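Local atomic coordinates of CurH (Lyngbya majuscula, PDB entry 3KG7), a protein that probably catalyses the dehydration of a beta-hydroxyacyl intermediate, as the dehydratase domain of the CurH module in curacin polyketide biosynthesis. Residues D45-I49 with P76-A80; Q259-I265 with I278-K284. All blocks are in the same frame, centred on the assembly; numbering follows the deposited sequence.

Interaction 1 of 2, residues D45-I49 with P76-A80; sequences DTPVI and PLFLA
Val48 and Phe78 face each other across a single beta bridge in this double hotdog dehydratase, where the chain at strand 46-47 meets the loop between strands 66-73 and 86-92. Two nearly straight backbone bonds flank the bridge: Leu79 N gives its hydrogen to Pro47 O at 2.9 Å, and Ile49 N reaches Leu77 O at 3.1 Å. Pro47 O also takes a CA-H contact from Phe78, its CA 3.3 Å away.

The tight part is the buried end around Ile49 and Leu77. Ile49 is extended about CB-CG1 (chi2 -180°), which carries CD1 across to the forked end of Leu77, 3.7 Å from both CD1 and CD2 of that leucine. Both side chains are buried, with Tyr54 of helix 52-62 touching each and strand 86-92 against Leu77.

Toward Thr46 and Ala80 the contact thins out: Ala80 is exposed and turns its methyl away from 45-49. The Phe78 ring swings off the partner segment toward Lys293, leaving its CB to meet Val48 CG2. Thr46 OG1 bonds back to Tyr44 O, while its methyl, CG2, lies 3.9 Å from Leu79 O.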
ATOM      1  N   ASP C  45      33.792   1.988  -4.516  1.00 83.14           N
ATOM      2  CA  ASP C  45      33.698   2.831  -3.321  1.00 83.76           C
ATOM      3  C   ASP C  45      32.321   3.489  -3.154  1.00 83.61           C
ATOM      4  O   ASP C  45      32.206   4.597  -2.624  1.00 84.37           O
ATOM      5  CB  ASP C  45      34.822   3.872  -3.291  1.00 84.19           C
ATOM      6  CG  ASP C  45      35.315   4.157  -1.885  1.00 85.74           C
ATOM      7  OD1 ASP C  45      34.529   4.637  -1.040  1.00 85.91           O
ATOM      8  OD2 ASP C  45      36.505   3.905  -1.624  1.00 87.25           O
ATOM      9  N   THR C  46      31.282   2.794  -3.613  1.00 82.89           N
ATOM     10  CA  THR C  46      29.903   3.256  -3.463  1.00 82.00           C
ATOM     11  C   THR C  46      29.086   2.194  -2.725  1.00 83.12           C
ATOM     12  O   THR C  46      29.085   1.019  -3.113  1.00 85.24           O
ATOM     13  CB  THR C  46      29.251   3.582  -4.833  1.00 80.55           C
ATOM     14  OG1 THR C  46      30.117   4.444  -5.586  1.00 81.70           O
ATOM     15  CG2 THR C  46      27.910   4.269  -4.650  1.00 79.12           C
ATOM     16  N   PRO C  47      28.403   2.596  -1.641  1.00 82.69           N
ATOM     17  CA  PRO C  47      27.524   1.648  -0.963  1.00 82.22           C
ATOM     18  C   PRO C  47      26.440   1.171  -1.921  1.00 82.75           C
ATOM     19  O   PRO C  47      25.683   1.984  -2.471  1.00 82.13           O
ATOM     20  CB  PRO C  47      26.917   2.476   0.178  1.00 83.18           C
ATOM     21  CG  PRO C  47      27.883   3.617   0.379  1.00 83.03           C
ATOM     22  CD  PRO C  47      28.403   3.920  -0.990  1.00 82.63           C
ATOM     23  N   VAL C  48      26.402  -0.143  -2.136  1.00 82.92           N
ATOM     24  CA  VAL C  48      25.442  -0.778  -3.042  1.00 82.58           C
ATOM     25  C   VAL C  48      24.837  -1.996  -2.372  1.00 81.67           C
ATOM     26  O   VAL C  48      25.542  -2.729  -1.680  1.00 84.15           O
ATOM     27  CB  VAL C  48      26.130  -1.247  -4.349  1.00 82.24           C
ATOM     28  CG1 VAL C  48      25.158  -2.031  -5.223  1.00 80.89           C
ATOM     29  CG2 VAL C  48      26.717  -0.057  -5.120  1.00 82.68           C
ATOM     30  N   ILE C  49      23.539  -2.205  -2.591  1.00 81.48           N
ATOM     31  CA  ILE C  49      22.820  -3.400  -2.119  1.00 80.62           C
ATOM     32  C   ILE C  49      23.054  -4.552  -3.085  1.00 81.00           C
ATOM     33  O   ILE C  49      22.616  -4.484  -4.240  1.00 81.87           O
ATOM     34  CB  ILE C  49      21.302  -3.172  -2.091  1.00 80.58           C
ATOM     35  CG1 ILE C  49      20.920  -2.042  -1.143  1.00 77.99           C
ATOM     36  CG2 ILE C  49      20.562  -4.464  -1.714  1.00 82.81           C
ATOM     37  CD1 ILE C  49      19.439  -1.808  -1.102  1.00 79.80           C
ATOM     38  N   PRO C  76      21.214  -1.615  -9.899  1.00 78.40           N
ATOM     39  CA  PRO C  76      21.468  -1.644  -8.457  1.00 78.64           C
ATOM     40  C   PRO C  76      20.843  -0.473  -7.693  1.00 78.18           C
ATOM     41  O   PRO C  76      20.691   0.620  -8.246  1.00 79.84           O
ATOM     42  CB  PRO C  76      22.998  -1.560  -8.364  1.00 78.38           C
ATOM     43  CG  PRO C  76      23.434  -0.983  -9.651  1.00 79.05           C
ATOM     44  CD  PRO C  76      22.447  -1.414 -10.681  1.00 78.29           C
ATOM     45  N   LEU C  77      20.479  -0.725  -6.436  1.00 77.85           N
ATOM     46  CA  LEU C  77      20.136   0.335  -5.498  1.00 77.66           C
ATOM     47  C   LEU C  77      21.431   0.775  -4.830  1.00 79.31           C
ATOM     48  O   LEU C  77      22.006   0.027  -4.038  1.00 81.80           O
ATOM     49  CB  LEU C  77      19.127  -0.167  -4.458  1.00 74.60           C
ATOM     50  CG  LEU C  77      18.257   0.839  -3.695  1.00 73.50           C
ATOM     51  CD1 LEU C  77      17.066   0.138  -3.083  1.00 74.06           C
ATOM     52  CD2 LEU C  77      19.025   1.572  -2.613  1.00 72.85           C
ATOM     53  N   PHE C  78      21.903   1.971  -5.168  1.00 80.40           N
ATOM     54  CA  PHE C  78      23.127   2.516  -4.565  1.00 81.46           C
ATOM     55  C   PHE C  78      22.857   3.808  -3.792  1.00 81.79           C
ATOM     56  O   PHE C  78      21.860   4.500  -4.026  1.00 83.11           O
ATOM     57  CB  PHE C  78      24.239   2.705  -5.609  1.00 80.90           C
ATOM     58  CG  PHE C  78      23.904   3.688  -6.697  1.00 81.11           C
ATOM     59  CD1 PHE C  78      24.323   5.019  -6.608  1.00 82.65           C
ATOM     60  CD2 PHE C  78      23.188   3.288  -7.820  1.00 80.80           C
ATOM     61  CE1 PHE C  78      24.023   5.941  -7.617  1.00 81.92           C
ATOM     62  CE2 PHE C  78      22.878   4.199  -8.830  1.00 82.34           C
ATOM     63  CZ  PHE C  78      23.299   5.528  -8.731  1.00 81.83           C
ATOM     64  N   LEU C  79      23.741   4.115  -2.854  1.00 81.22           N
ATOM     65  CA  LEU C  79      23.616   5.320  -2.056  1.00 81.32           C
ATOM     66  C   LEU C  79      24.805   6.208  -2.365  1.00 82.73           C
ATOM     67  O   LEU C  79      25.900   6.015  -1.827  1.00 83.78           O
ATOM     68  CB  LEU C  79      23.527   4.969  -0.570  1.00 78.70           C
ATOM     69  CG  LEU C  79      22.432   3.942  -0.244  1.00 78.24           C
ATOM     70  CD1 LEU C  79      22.404   3.621   1.237  1.00 78.32           C
ATOM     71  CD2 LEU C  79      21.055   4.412  -0.709  1.00 77.78           C
ATOM     72  N   ALA C  80      24.585   7.156  -3.273  1.00 83.57           N
ATOM     73  CA  ALA C  80      25.647   8.037  -3.758  1.00 84.31           C
ATOM     74  C   ALA C  80      26.277   8.801  -2.606  1.00 84.50           C
ATOM     75  O   ALA C  80      27.469   8.678  -2.350  1.00 85.68           O
ATOM     76  CB  ALA C  80      25.105   8.999  -4.809  1.00 84.49           C
TER

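Interaction 2 of 2, residues Q259-I265 with I278-K284; sequences QTRSYDI and INGFTVK
Tyr263 and Phe281 form an offset edge-to-face pair on one side of the antiparallel hairpin of strands 260-268 and 274-286, part of the double hotdog fold. The Phe281 edge is turned toward the Tyr263 face, with the planes at 70° and centroids 5.3 Å apart. Tyr263 OH sits at the Phe281 edge near the ring plane, 3.3 Å from CE1 of that ring. From paired places on the two strands the side chains run side by side, pointing the same way, although their first torsions differ: Phe281 has CG anti to its backbone N (chi1 -176°), while Tyr263 places CG between its backbone N and carbonyl carbon (chi1 52°). Thr209 O accepts a hydrogen bond from the tyrosine hydroxyl, and Val231 of strand 225-236 touches Phe281.

Arg261, Val283, Ile265 and Ile278 share that side of the hairpin. Arg261 brings CB against Val283 CG2, then bends away to a salt bridge with Asp214. Ser262 and Thr282 occupy the other side, joined by a weak hydroxyl bond.

Backbone bonds pair Arg261 with Val283, Tyr263 with Phe281, and Ile265 with Ile278. Between the last two pairs the register slips by one residue in a G1 beta bulge, with Gly280 and Phe281 both facing Tyr263. Gly280 has a positive phi, which glycine readily accepts, and the chain turns a corner there. Two side chains fasten the corner: Thr282 OG1 donates back to Gly280 O at 2.8 Å, from above the carbonyl plane, and Asp264 OD1 receives Gly280 N at 2.9 Å, nearly along the carboxylate C-O axis.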
ATOM      1  N   GLN C 259      28.543 -14.016 -22.538  1.00 91.35           N
ATOM      2  CA  GLN C 259      29.429 -13.414 -21.522  1.00 89.53           C
ATOM      3  C   GLN C 259      28.888 -13.376 -20.086  1.00 88.37           C
ATOM      4  O   GLN C 259      28.531 -12.311 -19.575  1.00 88.03           O
ATOM      5  CB  GLN C 259      29.873 -12.013 -21.973  1.00 90.49           C
ATOM      6  CG  GLN C 259      31.182 -11.518 -21.348  1.00 90.88           C
ATOM      7  CD  GLN C 259      32.418 -12.250 -21.863  1.00 90.50           C
ATOM      8  OE1 GLN C 259      32.423 -12.807 -22.964  1.00 90.65           O
ATOM      9  NE2 GLN C 259      33.477 -12.245 -21.061  1.00 90.45           N
ATOM     10  N   THR C 260      28.841 -14.544 -19.448  1.00 86.75           N
ATOM     11  CA  THR C 260      28.382 -14.685 -18.063  1.00 83.23           C
ATOM     12  C   THR C 260      29.123 -15.834 -17.389  1.00 83.51           C
ATOM     13  O   THR C 260      29.428 -16.837 -18.036  1.00 85.63           O
ATOM     14  CB  THR C 260      26.869 -15.013 -17.979  1.00 82.81           C
ATOM     15  OG1 THR C 260      26.594 -16.249 -18.662  1.00 81.84           O
ATOM     16  CG2 THR C 260      26.013 -13.902 -18.575  1.00 82.88           C
ATOM     17  N   ARG C 261      29.415 -15.692 -16.099  1.00 82.80           N
ATOM     18  CA  ARG C 261      29.908 -16.817 -15.295  1.00 83.77           C
ATOM     19  C   ARG C 261      28.791 -17.277 -14.373  1.00 83.36           C
ATOM     20  O   ARG C 261      28.185 -16.454 -13.689  1.00 84.88           O
ATOM     21  CB  ARG C 261      31.121 -16.426 -14.448  1.00 83.98           C
ATOM     22  CG  ARG C 261      32.347 -16.012 -15.222  1.00 85.38           C
ATOM     23  CD  ARG C 261      33.507 -15.785 -14.276  1.00 86.75           C
ATOM     24  NE  ARG C 261      34.163 -17.036 -13.902  1.00 89.01           N
ATOM     25  CZ  ARG C 261      35.239 -17.536 -14.510  1.00 90.30           C
ATOM     26  NH1 ARG C 261      35.798 -16.899 -15.532  1.00 90.45           N
ATOM     27  NH2 ARG C 261      35.763 -18.681 -14.096  1.00 90.73           N
ATOM     28  N   SER C 262      28.515 -18.580 -14.350  1.00 82.63           N
ATOM     29  CA  SER C 262      27.441 -19.117 -13.508  1.00 82.78           C
ATOM     30  C   SER C 262      27.915 -20.280 -12.652  1.00 82.29           C
ATOM     31  O   SER C 262      28.774 -21.062 -13.076  1.00 82.84           O
ATOM     32  CB  SER C 262      26.256 -19.574 -14.358  1.00 83.06           C
ATOM     33  OG  SER C 262      26.077 -18.741 -15.487  1.00 85.69           O
ATOM     34  N   TYR C 263      27.343 -20.399 -11.453  1.00 80.79           N
ATOM     35  CA  TYR C 263      27.684 -21.500 -10.542  1.00 80.88           C
ATOM     36  C   TYR C 263      26.595 -21.860  -9.527  1.00 81.51           C
ATOM     37  O   TYR C 263      25.547 -21.216  -9.462  1.00 82.62           O
ATOM     38  CB  TYR C 263      29.054 -21.283  -9.856  1.00 81.67           C
ATOM     39  CG  TYR C 263      29.254 -19.954  -9.152  1.00 81.03           C
ATOM     40  CD1 TYR C 263      29.596 -18.801  -9.870  1.00 81.17           C
ATOM     41  CD2 TYR C 263      29.141 -19.855  -7.765  1.00 81.42           C
ATOM     42  CE1 TYR C 263      29.791 -17.574  -9.223  1.00 81.82           C
ATOM     43  CE2 TYR C 263      29.337 -18.633  -7.107  1.00 82.33           C
ATOM     44  CZ  TYR C 263      29.660 -17.498  -7.841  1.00 82.07           C
ATOM     45  OH  TYR C 263      29.848 -16.296  -7.194  1.00 81.07           O
ATOM     46  N   ASP C 264      26.859 -22.909  -8.752  1.00 81.49           N
ATOM     47  CA  ASP C 264      25.911 -23.443  -7.771  1.00 81.14           C
ATOM     48  C   ASP C 264      26.507 -23.449  -6.375  1.00 80.76           C
ATOM     49  O   ASP C 264      27.704 -23.685  -6.203  1.00 82.19           O
ATOM     50  CB  ASP C 264      25.513 -24.871  -8.152  1.00 80.91           C
ATOM     51  CG  ASP C 264      24.880 -24.942  -9.513  1.00 81.89           C
ATOM     52  OD1 ASP C 264      24.010 -24.092  -9.808  1.00 80.27           O
ATOM     53  OD2 ASP C 264      25.265 -25.837 -10.294  1.00 83.78           O
ATOM     54  N   ILE C 265      25.672 -23.194  -5.374  1.00 79.51           N
ATOM     55  CA  ILE C 265      26.136 -23.208  -3.994  1.00 81.03           C
ATOM     56  C   ILE C 265      25.184 -24.011  -3.131  1.00 82.99           C
ATOM     57  O   ILE C 265      23.971 -23.789  -3.156  1.00 85.96           O
ATOM     58  CB  ILE C 265      26.283 -21.778  -3.404  1.00 80.30           C
ATOM     59  CG1 ILE C 265      27.276 -20.945  -4.220  1.00 78.52           C
ATOM     60  CG2 ILE C 265      26.750 -21.842  -1.953  1.00 79.22           C
ATOM     61  CD1 ILE C 265      26.789 -19.575  -4.534  1.00 76.70           C
ATOM     62  N   ILE C 278      21.563 -22.488  -3.890  1.00 80.62           N
ATOM     63  CA  ILE C 278      21.446 -21.446  -4.897  1.00 79.43           C
ATOM     64  C   ILE C 278      21.904 -22.052  -6.219  1.00 80.71           C
ATOM     65  O   ILE C 278      23.067 -22.447  -6.355  1.00 80.74           O
ATOM     66  CB  ILE C 278      22.326 -20.212  -4.549  1.00 79.42           C
ATOM     67  CG1 ILE C 278      21.999 -19.696  -3.142  1.00 77.00           C
ATOM     68  CG2 ILE C 278      22.158 -19.092  -5.591  1.00 77.72           C
ATOM     69  CD1 ILE C 278      23.121 -18.970  -2.479  1.00 77.00           C
ATOM     70  N   ASN C 279      20.984 -22.144  -7.177  1.00 82.07           N
ATOM     71  CA  ASN C 279      21.286 -22.698  -8.499  1.00 83.64           C
ATOM     72  C   ASN C 279      21.345 -21.650  -9.601  1.00 82.62           C
ATOM     73  O   ASN C 279      20.497 -20.762  -9.687  1.00 83.04           O
ATOM     74  CB  ASN C 279      20.290 -23.792  -8.892  1.00 85.52           C
ATOM     75  CG  ASN C 279      20.314 -24.966  -7.946  1.00 88.01           C
ATOM     76  OD1 ASN C 279      21.308 -25.687  -7.857  1.00 89.40           O
ATOM     77  ND2 ASN C 279      19.212 -25.171  -7.231  1.00 89.02           N
ATOM     78  N   GLY C 280      22.358 -21.774 -10.449  1.00 81.71           N
ATOM     79  CA  GLY C 280      22.515 -20.891 -11.595  1.00 81.52           C
ATOM     80  C   GLY C 280      22.818 -19.452 -11.233  1.00 81.42           C
ATOM     81  O   GLY C 280      22.378 -18.537 -11.930  1.00 81.30           O
ATOM     82  N   PHE C 281      23.568 -19.260 -10.144  1.00 80.25           N
ATOM     83  CA  PHE C 281      24.005 -17.929  -9.714  1.00 79.69           C
ATOM     84  C   PHE C 281      24.913 -17.314 -10.772  1.00 79.83           C
ATOM     85  O   PHE C 281      26.071 -17.715 -10.920  1.00 79.93           O
ATOM     86  CB  PHE C 281      24.723 -17.988  -8.354  1.00 79.13           C
ATOM     87  CG  PHE C 281      25.125 -16.632  -7.815  1.00 79.66           C
ATOM     88  CD1 PHE C 281      26.452 -16.210  -7.866  1.00 80.04           C
ATOM     89  CD2 PHE C 281      24.174 -15.772  -7.259  1.00 79.28           C
ATOM     90  CE1 PHE C 281      26.827 -14.944  -7.371  1.00 80.24           C
ATOM     91  CE2 PHE C 281      24.546 -14.509  -6.759  1.00 78.71           C
ATOM     92  CZ  PHE C 281      25.873 -14.100  -6.816  1.00 77.65           C
ATOM     93  N   THR C 282      24.381 -16.339 -11.504  1.00 79.45           N
ATOM     94  CA  THR C 282      25.080 -15.786 -12.657  1.00 81.08           C
ATOM     95  C   THR C 282      25.583 -14.360 -12.414  1.00 82.81           C
ATOM     96  O   THR C 282      24.823 -13.479 -11.993  1.00 84.97           O
ATOM     97  CB  THR C 282      24.190 -15.835 -13.915  1.00 81.75           C
ATOM     98  OG1 THR C 282      23.608 -17.140 -14.042  1.00 83.05           O
ATOM     99  CG2 THR C 282      25.003 -15.526 -15.162  1.00 81.09           C
ATOM    100  N   VAL C 283      26.870 -14.147 -12.667  1.00 81.89           N
ATOM    101  CA  VAL C 283      27.449 -12.809 -12.625  1.00 82.89           C
ATOM    102  C   VAL C 283      27.781 -12.344 -14.042  1.00 83.39           C
ATOM    103  O   VAL C 283      28.055 -13.158 -14.920  1.00 83.60           O
ATOM    104  CB  VAL C 283      28.704 -12.734 -11.710  1.00 82.97           C
ATOM    105  CG1 VAL C 283      28.311 -12.938 -10.245  1.00 82.69           C
ATOM    106  CG2 VAL C 283      29.768 -13.750 -12.138  1.00 80.76           C
ATOM    107  N   LYS C 284      27.726 -11.036 -14.265  1.00 84.90           N
ATOM    108  CA  LYS C 284      28.099 -10.467 -15.557  1.00 86.27           C
ATOM    109  C   LYS C 284      28.948  -9.214 -15.352  1.00 87.79           C
ATOM    110  O   LYS C 284      28.754  -8.471 -14.382  1.00 89.74           O
ATOM    111  CB  LYS C 284      26.854 -10.155 -16.397  1.00 86.60           C
ATOM    112  CG  LYS C 284      27.143  -9.824 -17.864  1.00 86.08           C
ATOM    113  CD  LYS C 284      25.878  -9.446 -18.628  1.00 86.80           C
ATOM    114  CE  LYS C 284      25.433  -8.021 -18.320  1.00 87.97           C
ATOM    115  NZ  LYS C 284      24.312  -7.587 -19.197  1.00 88.00           N
TER

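In the fold
Interactions 1 and 2 lie in different parts of the double hotdog chain, the first in its N-terminal part and the second near its C-terminal end, with centres 22 Å apart and nearest atoms about 10 Å apart, and they share no secondary-structure element. Both are partly buried. Interaction 1 fastens a loop to the short strand 46-47 through a lone bridge, and its side-chain contacts are chiefly aliphatic; helix 52-62 and strand 86-92 back its inner end. Interaction 2 buries more surface, 630 against 359 Å², and joins two neighbouring strands by an antiparallel ladder broken by a bulge. Strands 225-236 and 243-255 flank that hairpin, which combines an apolar and aromatic side with a weak hydroxyl bond on the other side and one carboxylate bond at the bulge.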